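Local coordinates for protein nucleoporin nup120 (Schizosaccharomyces pombe, PDB 4GQ2) that serves as a structural constituent of the nuclear pore complex, the assembly through which transport into and out of the nucleus passes, at residues Leu5-Val10 / Ile534-Lys539; Arg601-Asp606 / Ser724-Trp729; Thr639-Glu644 / Tyr709-Lys714. All coordinates share one frame; numbering follows the deposited sequence.

Contact 1: Leu5-Val10 / Ile534-Lys539; sequences LKHAVV and INYANK
K539 crosses V9 of strand 3-11 obliquely and can be followed atom by atom. Its CB lies 4.0 Å from V9 CG1 and also near the V10 carbonyl oxygen; chi1 of -60° sets CG anti to the carbonyl carbon. With chi2 and chi3 extended, CG stays within van der Waals reach of V9 CG1 and CD comes closest, 3.5 Å from it. A bend at chi4 (80°) then turns NZ aside to salt bridges with D514 and D518, so the aliphatic part packs on the N-terminal strand while two carboxylates probably balance the charge. At the backbone, K539 CA approaches V10 O at 3.4 Å in a CA-H...O contact.

Farther back, H7 points toward strand 532-536. Its CG sits in the crowded position between backbone N and carbonyl carbon (chi1 65°), and CD2 comes 3.4 Å from Y536 OH, the two side chains crossing obliquely with the hydroxyl nearest. V9 CG2 lies over one face of the imidazole, while I534 CD1 is 4.3 Å from H7 CB.

K539 opens strand 539-544, which forms a hairpin with 532-536 and pairs with A8 and V10, building the N-terminal strand into a sheet of late strands, as in beta-propeller closure. No hydrogen bond links the two segments directly; their contact is one of van der Waals surfaces, with the lysine charge carried off to acidic partners beyond it.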
loop_
_atom_site.group_PDB
_atom_site.type_symbol
_atom_site.label_atom_id
_atom_site.label_comp_id
_atom_site.label_asym_id
_atom_site.label_seq_id
_atom_site.Cartn_x
_atom_site.Cartn_y
_atom_site.Cartn_z
ATOM N N LEU A 5 -26.384 6.054 3.335
ATOM C CA LEU A 5 -25.795 4.736 3.132
ATOM C C LEU A 5 -24.474 4.862 2.381
ATOM O O LEU A 5 -24.373 5.608 1.412
ATOM C CB LEU A 5 -26.740 3.834 2.338
ATOM C CG LEU A 5 -28.148 3.578 2.869
ATOM C CD1 LEU A 5 -28.927 2.806 1.815
ATOM C CD2 LEU A 5 -28.137 2.837 4.201
ATOM N N LYS A 6 -23.464 4.134 2.842
ATOM C CA LYS A 6 -22.191 4.064 2.142
ATOM C C LYS A 6 -21.909 2.636 1.745
ATOM O O LYS A 6 -22.544 1.703 2.244
ATOM C CB LYS A 6 -21.060 4.616 3.010
ATOM C CG LYS A 6 -20.886 6.112 2.862
ATOM C CD LYS A 6 -20.408 6.737 4.155
ATOM C CE LYS A 6 -20.611 8.243 4.148
ATOM N NZ LYS A 6 -19.856 8.901 3.047
ATOM N N HIS A 7 -20.960 2.459 0.840
ATOM C CA HIS A 7 -20.575 1.116 0.453
ATOM C C HIS A 7 -19.094 0.892 0.488
ATOM O O HIS A 7 -18.305 1.836 0.431
ATOM C CB HIS A 7 -21.210 0.723 -0.886
ATOM C CG HIS A 7 -20.745 1.540 -2.072
ATOM N ND1 HIS A 7 -20.171 2.750 -1.950
ATOM C CD2 HIS A 7 -20.830 1.282 -3.440
ATOM C CE1 HIS A 7 -19.875 3.231 -3.173
ATOM N NE2 HIS A 7 -20.281 2.332 -4.083
ATOM N N ALA A 8 -18.718 -0.370 0.642
ATOM C CA ALA A 8 -17.338 -0.795 0.504
ATOM C C ALA A 8 -17.212 -1.490 -0.843
ATOM O O ALA A 8 -17.928 -2.446 -1.112
ATOM C CB ALA A 8 -16.965 -1.741 1.631
ATOM N N VAL A 9 -16.302 -0.998 -1.677
ATOM C CA VAL A 9 -16.137 -1.478 -3.042
ATOM C C VAL A 9 -14.891 -2.355 -3.162
ATOM O O VAL A 9 -13.816 -1.978 -2.700
ATOM C CB VAL A 9 -16.024 -0.288 -4.034
ATOM C CG1 VAL A 9 -15.792 -0.782 -5.453
ATOM C CG2 VAL A 9 -17.276 0.580 -3.994
ATOM N N VAL A 10 -15.036 -3.522 -3.783
ATOM C CA VAL A 10 -13.885 -4.365 -4.106
ATOM C C VAL A 10 -13.913 -4.714 -5.596
ATOM O O VAL A 10 -14.894 -5.277 -6.082
ATOM C CB VAL A 10 -13.825 -5.653 -3.245
ATOM C CG1 VAL A 10 -12.554 -6.442 -3.531
ATOM C CG2 VAL A 10 -13.886 -5.314 -1.772
ATOM N N ILE A 534 -23.838 -5.823 -3.485
ATOM C CA ILE A 534 -24.186 -4.972 -4.616
ATOM C C ILE A 534 -23.263 -5.339 -5.763
ATOM O O ILE A 534 -22.041 -5.251 -5.625
ATOM C CB ILE A 534 -23.985 -3.481 -4.285
ATOM C CG1 ILE A 534 -24.847 -3.068 -3.092
ATOM C CG2 ILE A 534 -24.301 -2.624 -5.495
ATOM C CD1 ILE A 534 -24.322 -1.850 -2.361
ATOM N N ASN A 535 -23.843 -5.731 -6.894
ATOM C CA ASN A 535 -23.057 -6.232 -8.018
ATOM C C ASN A 535 -22.950 -5.256 -9.170
ATOM O O ASN A 535 -23.945 -4.961 -9.843
ATOM C CB ASN A 535 -23.613 -7.575 -8.495
ATOM C CG ASN A 535 -23.630 -8.606 -7.394
ATOM O OD1 ASN A 535 -22.592 -8.913 -6.809
ATOM N ND2 ASN A 535 -24.815 -9.140 -7.090
ATOM N N TYR A 536 -21.738 -4.740 -9.373
ATOM C CA TYR A 536 -21.440 -3.848 -10.492
ATOM C C TYR A 536 -20.777 -4.674 -11.577
ATOM O O TYR A 536 -20.453 -5.834 -11.350
ATOM C CB TYR A 536 -20.522 -2.691 -10.063
ATOM C CG TYR A 536 -21.116 -1.780 -9.003
ATOM C CD1 TYR A 536 -21.974 -0.745 -9.355
ATOM C CD2 TYR A 536 -20.813 -1.954 -7.652
ATOM C CE1 TYR A 536 -22.526 0.087 -8.400
ATOM C CE2 TYR A 536 -21.352 -1.116 -6.686
ATOM C CZ TYR A 536 -22.214 -0.102 -7.068
ATOM O OH TYR A 536 -22.763 0.735 -6.132
ATOM N N ALA A 537 -20.555 -4.064 -12.737
ATOM C CA ALA A 537 -20.051 -4.770 -13.913
ATOM C C ALA A 537 -18.603 -5.236 -13.797
ATOM O O ALA A 537 -18.167 -6.074 -14.593
ATOM C CB ALA A 537 -20.245 -3.921 -15.163
ATOM N N ASN A 538 -17.852 -4.694 -12.836
ATOM C CA ASN A 538 -16.515 -5.239 -12.522
ATOM C C ASN A 538 -16.079 -5.053 -11.068
ATOM O O ASN A 538 -14.886 -5.054 -10.757
ATOM C CB ASN A 538 -15.425 -4.812 -13.545
ATOM C CG ASN A 538 -14.869 -3.408 -13.309
ATOM O OD1 ASN A 538 -13.812 -3.058 -13.852
ATOM N ND2 ASN A 538 -15.565 -2.601 -12.516
ATOM N N LYS A 539 -17.072 -4.905 -10.191
ATOM C CA LYS A 539 -16.862 -4.675 -8.765
ATOM C C LYS A 539 -17.997 -5.308 -7.944
ATOM O O LYS A 539 -19.137 -5.374 -8.412
ATOM C CB LYS A 539 -16.788 -3.167 -8.483
ATOM C CG LYS A 539 -15.667 -2.440 -9.219
ATOM C CD LYS A 539 -15.665 -0.951 -8.928
ATOM C CE LYS A 539 -14.543 -0.226 -9.661
ATOM N NZ LYS A 539 -14.866 0.044 -11.092
#

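Contact 2: Arg601-Asp606 / Ser724-Trp729; sequences RELVQD and SLLEDW
Two helices from the region of the Nup120 helical domain cross steeply as the C-terminal end of helix 590-605 meets helix 719-739; the segments 601-605 and 724-729 cross at -105°, with axes 10.1 Å apart at closest approach. V604 is the central residue. Its chi1 of -57° puts CG1 anti to the carbonyl carbon and leaves CG2 in the crowded position between backbone N and carbonyl carbon, so that the two methyls part company. CG1 rests on L726, 3.6 Å from its carbonyl O and close to its CD2, whereas CG2 meets the indole of W729 at the edge, near the ring plane.

L726 has CG anti to its own carbonyl carbon and an extended chi2, which carries both methyls out to L603; the two leucines cross at about a right angle, CD2 to CD2 at 3.8 Å.

W729 holds CG anti to the backbone N (chi1 -170°), reaching its six-membered ring across to helix 590-605. On the pyrrole side, NE1 is hydrogen-bonded to E694 of helix 672-703, which would fix the rotation of the indole. At the far rim, CZ3 lies 3.5 Å from the backbone N of R601.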
loop_
_atom_site.group_PDB
_atom_site.type_symbol
_atom_site.label_atom_id
_atom_site.label_comp_id
_atom_site.label_asym_id
_atom_site.label_seq_id
_atom_site.Cartn_x
_atom_site.Cartn_y
_atom_site.Cartn_z
ATOM N N ARG A 601 5.686 13.457 11.382
ATOM C CA ARG A 601 6.438 12.205 11.402
ATOM C C ARG A 601 7.696 12.389 12.242
ATOM O O ARG A 601 7.986 11.589 13.129
ATOM C CB ARG A 601 6.820 11.837 9.972
ATOM C CG ARG A 601 6.989 10.360 9.677
ATOM C CD ARG A 601 7.290 10.175 8.198
ATOM N NE ARG A 601 6.205 10.693 7.362
ATOM C CZ ARG A 601 6.372 11.431 6.265
ATOM N NH1 ARG A 601 7.586 11.766 5.858
ATOM N NH2 ARG A 601 5.317 11.852 5.580
ATOM N N GLU A 602 8.418 13.473 11.968
ATOM C CA GLU A 602 9.653 13.805 12.666
ATOM C C GLU A 602 9.356 13.999 14.153
ATOM O O GLU A 602 10.072 13.492 15.021
ATOM C CB GLU A 602 10.236 15.076 12.055
ATOM C CG GLU A 602 11.743 15.210 12.112
ATOM C CD GLU A 602 12.251 16.357 11.248
ATOM O OE1 GLU A 602 13.201 16.137 10.460
ATOM O OE2 GLU A 602 11.699 17.474 11.345
ATOM N N LEU A 603 8.262 14.691 14.433
ATOM C CA LEU A 603 7.829 14.960 15.798
ATOM C C LEU A 603 7.544 13.683 16.596
ATOM O O LEU A 603 7.902 13.598 17.770
ATOM C CB LEU A 603 6.584 15.845 15.769
ATOM C CG LEU A 603 6.523 17.057 16.690
ATOM C CD1 LEU A 603 7.494 18.124 16.205
ATOM C CD2 LEU A 603 5.106 17.610 16.730
ATOM N N VAL A 604 6.909 12.696 15.963
ATOM C CA VAL A 604 6.479 11.486 16.675
ATOM C C VAL A 604 7.472 10.333 16.572
ATOM O O VAL A 604 7.285 9.296 17.206
ATOM C CB VAL A 604 5.069 10.997 16.246
ATOM C CG1 VAL A 604 4.025 12.092 16.434
ATOM C CG2 VAL A 604 5.062 10.474 14.812
ATOM N N GLN A 605 8.514 10.503 15.761
ATOM C CA GLN A 605 9.565 9.490 15.661
ATOM C C GLN A 605 10.806 9.884 16.460
ATOM O O GLN A 605 11.596 9.024 16.851
ATOM C CB GLN A 605 9.924 9.204 14.203
ATOM C CG GLN A 605 8.772 8.646 13.373
ATOM C CD GLN A 605 9.197 8.255 11.968
ATOM O OE1 GLN A 605 10.385 8.265 11.642
ATOM N NE2 GLN A 605 8.231 7.887 11.136
ATOM N N ASP A 606 10.973 11.184 16.691
ATOM C CA ASP A 606 12.056 11.712 17.526
ATOM C C ASP A 606 11.459 12.713 18.522
ATOM O O ASP A 606 11.843 13.885 18.537
ATOM C CB ASP A 606 13.127 12.411 16.668
ATOM C CG ASP A 606 13.258 11.816 15.261
ATOM O OD1 ASP A 606 13.591 10.615 15.141
ATOM O OD2 ASP A 606 13.043 12.558 14.273
ATOM N N SER A 724 -1.958 13.527 23.061
ATOM C CA SER A 724 -2.953 12.520 22.725
ATOM C C SER A 724 -3.260 12.506 21.217
ATOM O O SER A 724 -3.457 11.452 20.630
ATOM C CB SER A 724 -4.240 12.828 23.503
ATOM O OG SER A 724 -5.203 11.820 23.301
ATOM N N LEU A 725 -3.310 13.688 20.609
ATOM C CA LEU A 725 -3.568 13.811 19.182
ATOM C C LEU A 725 -2.373 13.352 18.351
ATOM O O LEU A 725 -2.546 12.694 17.320
ATOM C CB LEU A 725 -3.950 15.245 18.822
ATOM C CG LEU A 725 -5.337 15.684 19.297
ATOM C CD1 LEU A 725 -5.444 17.189 19.146
ATOM C CD2 LEU A 725 -6.442 14.985 18.521
ATOM N N LEU A 726 -1.173 13.682 18.820
ATOM C CA LEU A 726 0.056 13.266 18.165
ATOM C C LEU A 726 0.166 11.751 18.165
ATOM O O LEU A 726 0.671 11.150 17.210
ATOM C CB LEU A 726 1.280 13.867 18.860
ATOM C CG LEU A 726 1.757 15.267 18.482
ATOM C CD1 LEU A 726 3.013 15.598 19.277
ATOM C CD2 LEU A 726 2.027 15.384 16.987
ATOM N N GLU A 727 -0.316 11.137 19.238
ATOM C CA GLU A 727 -0.261 9.694 19.352
ATOM C C GLU A 727 -1.263 9.045 18.404
ATOM O O GLU A 727 -0.953 8.045 17.758
ATOM C CB GLU A 727 -0.500 9.253 20.788
ATOM C CG GLU A 727 -0.137 7.796 21.020
ATOM C CD GLU A 727 1.226 7.421 20.450
ATOM O OE1 GLU A 727 2.245 7.970 20.934
ATOM O OE2 GLU A 727 1.273 6.572 19.524
ATOM N N ASP A 728 -2.461 9.622 18.328
ATOM C CA ASP A 728 -3.459 9.216 17.356
ATOM C C ASP A 728 -2.894 9.352 15.930
ATOM O O ASP A 728 -2.928 8.400 15.139
ATOM C CB ASP A 728 -4.709 10.088 17.513
ATOM C CG ASP A 728 -5.550 9.703 18.722
ATOM O OD1 ASP A 728 -5.268 8.670 19.362
ATOM O OD2 ASP A 728 -6.513 10.438 19.023
ATOM N N TRP A 729 -2.365 10.538 15.621
ATOM C CA TRP A 729 -1.779 10.808 14.316
ATOM C C TRP A 729 -0.797 9.747 13.952
ATOM O O TRP A 729 -0.831 9.231 12.836
ATOM C CB TRP A 729 -1.108 12.177 14.267
ATOM C CG TRP A 729 -0.718 12.539 12.861
ATOM C CD1 TRP A 729 -1.495 13.189 11.905
ATOM C CD2 TRP A 729 0.555 12.235 12.184
ATOM N NE1 TRP A 729 -0.808 13.316 10.714
ATOM C CE2 TRP A 729 0.426 12.761 10.810
ATOM C CE3 TRP A 729 1.739 11.592 12.556
ATOM C CZ2 TRP A 729 1.453 12.642 9.872
ATOM C CZ3 TRP A 729 2.770 11.486 11.604
ATOM C CH2 TRP A 729 2.626 11.998 10.295
#

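Contact 3: Thr639-Glu644 / Tyr709-Lys714; sequences TLVSLE and YELQSK
Apolar contacts form the centre of this meeting between the end of helix 630-641 and the short helix 709-713. V641 and L711 are in register, their CA atoms 5.4 Å apart, close enough for side chains to rest against the opposing backbone. With CG1 anti to the backbone N and CG2 anti to the carbonyl carbon, V641 divides its methyls between two partners: CG2 lies 3.8 Å from L711 CB and near its CA, while CG1 faces E710. L711 in turn has CG anti to the backbone N (chi1 170°), and its CD1 reaches L640 CB at 3.9 Å.

Mixed contacts lie on the more solvent-exposed side, where E710 is. E710 leaves the backbone with CG anti to N and bends at chi2, bringing OE1 to 3.5 Å from V641 CG1, a van der Waals approach of a carboxylate oxygen to a methyl. K714 points toward the other segment and, bent at chi3 and chi4, lays its distal methylenes beside the V641 carbonyl, CE coming 3.6 Å from V641 O. An alanine here removes those methylenes and would probably leave the two segments held less closely at that side.

No hydrogen bond crosses between the segments. S642 OG donates to T639 O over 3.1 Å, from above the carbonyl plane, L643 N bonds to L640 O, and L711 N bonds to D708 OD1 just before its segment.

The pair lies in the helical domain: L640 and L711 both pack on I703 of helix 672-703, and L643 rests on helix 571-585.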
loop_
_atom_site.group_PDB
_atom_site.type_symbol
_atom_site.label_atom_id
_atom_site.label_comp_id
_atom_site.label_asym_id
_atom_site.label_seq_id
_atom_site.Cartn_x
_atom_site.Cartn_y
_atom_site.Cartn_z
ATOM N N THR A 639 -13.895 33.861 17.590
ATOM C CA THR A 639 -14.981 32.884 17.747
ATOM C C THR A 639 -14.656 31.837 18.802
ATOM O O THR A 639 -15.567 31.280 19.410
ATOM C CB THR A 639 -15.487 32.229 16.421
ATOM O OG1 THR A 639 -15.260 30.816 16.427
ATOM C CG2 THR A 639 -14.876 32.865 15.194
ATOM N N LEU A 640 -13.367 31.582 19.038
ATOM C CA LEU A 640 -12.969 30.651 20.103
ATOM C C LEU A 640 -13.144 31.243 21.501
ATOM O O LEU A 640 -13.569 30.547 22.430
ATOM C CB LEU A 640 -11.541 30.152 19.907
ATOM C CG LEU A 640 -11.335 29.053 18.859
ATOM C CD1 LEU A 640 -9.847 28.895 18.574
ATOM C CD2 LEU A 640 -11.977 27.727 19.277
ATOM N N VAL A 641 -12.827 32.527 21.638
ATOM C CA VAL A 641 -13.007 33.254 22.902
ATOM C C VAL A 641 -14.485 33.353 23.307
ATOM O O VAL A 641 -14.809 33.375 24.496
ATOM C CB VAL A 641 -12.362 34.656 22.825
ATOM C CG1 VAL A 641 -12.820 35.553 23.966
ATOM C CG2 VAL A 641 -10.846 34.531 22.818
ATOM N N SER A 642 -15.373 33.388 22.318
ATOM C CA SER A 642 -16.801 33.550 22.570
ATOM C C SER A 642 -17.441 32.294 23.151
ATOM O O SER A 642 -18.595 32.319 23.569
ATOM C CB SER A 642 -17.525 33.921 21.279
ATOM O OG SER A 642 -17.997 32.757 20.623
ATOM N N LEU A 643 -16.701 31.192 23.157
ATOM C CA LEU A 643 -17.257 29.920 23.596
ATOM C C LEU A 643 -17.018 29.697 25.086
ATOM O O LEU A 643 -15.943 29.997 25.605
ATOM C CB LEU A 643 -16.696 28.761 22.759
ATOM C CG LEU A 643 -16.975 28.821 21.244
ATOM C CD1 LEU A 643 -16.017 27.937 20.461
ATOM C CD2 LEU A 643 -18.415 28.466 20.905
ATOM N N GLU A 644 -18.040 29.199 25.775
ATOM C CA GLU A 644 -17.908 28.822 27.178
ATOM C C GLU A 644 -17.202 27.469 27.278
ATOM O O GLU A 644 -17.782 26.425 26.966
ATOM C CB GLU A 644 -19.273 28.802 27.889
ATOM C CG GLU A 644 -20.479 28.531 26.991
ATOM C CD GLU A 644 -21.161 29.807 26.505
ATOM O OE1 GLU A 644 -21.893 30.431 27.308
ATOM O OE2 GLU A 644 -20.978 30.182 25.319
ATOM N N TYR A 709 -4.393 36.790 25.880
ATOM C CA TYR A 709 -4.416 36.165 27.194
ATOM C C TYR A 709 -5.655 35.308 27.431
ATOM O O TYR A 709 -5.538 34.188 27.927
ATOM C CB TYR A 709 -4.246 37.204 28.326
ATOM C CG TYR A 709 -4.095 36.546 29.681
ATOM C CD1 TYR A 709 -2.837 36.189 30.166
ATOM C CD2 TYR A 709 -5.218 36.230 30.456
ATOM C CE1 TYR A 709 -2.698 35.558 31.394
ATOM C CE2 TYR A 709 -5.090 35.593 31.682
ATOM C CZ TYR A 709 -3.830 35.264 32.150
ATOM O OH TYR A 709 -3.699 34.635 33.371
ATOM N N GLU A 710 -6.832 35.821 27.084
ATOM C CA GLU A 710 -8.075 35.105 27.388
ATOM C C GLU A 710 -8.236 33.838 26.552
ATOM O O GLU A 710 -8.756 32.830 27.044
ATOM C CB GLU A 710 -9.313 36.016 27.280
ATOM C CG GLU A 710 -10.630 35.247 27.131
ATOM C CD GLU A 710 -11.766 35.765 28.001
ATOM O OE1 GLU A 710 -12.783 36.220 27.435
ATOM O OE2 GLU A 710 -11.655 35.698 29.245
ATOM N N LEU A 711 -7.797 33.895 25.295
ATOM C CA LEU A 711 -7.825 32.723 24.424
ATOM C C LEU A 711 -6.968 31.632 25.025
ATOM O O LEU A 711 -7.437 30.515 25.252
ATOM C CB LEU A 711 -7.312 33.051 23.016
ATOM C CG LEU A 711 -7.077 31.861 22.072
ATOM C CD1 LEU A 711 -8.347 31.056 21.858
ATOM C CD2 LEU A 711 -6.519 32.337 20.743
ATOM N N GLN A 712 -5.711 31.973 25.291
ATOM C CA GLN A 712 -4.760 30.989 25.765
ATOM C C GLN A 712 -5.067 30.524 27.184
ATOM O O GLN A 712 -4.802 29.368 27.531
ATOM C CB GLN A 712 -3.330 31.486 25.619
ATOM C CG GLN A 712 -2.395 30.346 25.246
ATOM C CD GLN A 712 -1.191 30.789 24.452
ATOM O OE1 GLN A 712 -1.235 31.777 23.713
ATOM N NE2 GLN A 712 -0.100 30.051 24.598
ATOM N N SER A 713 -5.665 31.412 27.976
ATOM C CA SER A 713 -6.145 31.078 29.320
ATOM C C SER A 713 -7.211 29.992 29.252
ATOM O O SER A 713 -7.238 29.075 30.079
ATOM C CB SER A 713 -6.703 32.322 30.015
ATOM O OG SER A 713 -7.423 31.978 31.180
ATOM N N LYS A 714 -8.078 30.103 28.251
ATOM C CA LYS A 714 -9.111 29.109 27.988
ATOM C C LYS A 714 -8.552 27.744 27.539
ATOM O O LYS A 714 -9.272 26.743 27.557
ATOM C CB LYS A 714 -10.104 29.654 26.959
ATOM C CG LYS A 714 -11.246 30.443 27.567
ATOM C CD LYS A 714 -12.154 31.025 26.493
ATOM C CE LYS A 714 -13.619 30.970 26.908
ATOM N NZ LYS A 714 -13.945 31.801 28.100
#

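In the fold
From the N terminus, strand 3-11 enters the large mixed sheet at once, and contact 1 closes the longest loop, bringing strand 532-536 and the start of 539-544 back to strand 3-11 after more than 500 residues. After strand 539-544 the chain is mostly helical. Contact 2 opens at the end of helix 590-605 and closes on helix 719-739; within that loop lies contact 3, joining the end of helix 630-641 to helix 709-713. Contacts 2 and 3 thus nest, their centres about 26 Å apart, whereas contact 1 precedes both in series. Helix 672-703 links all three, touching residues of each contact, and so ties the propeller strands to the helical domain.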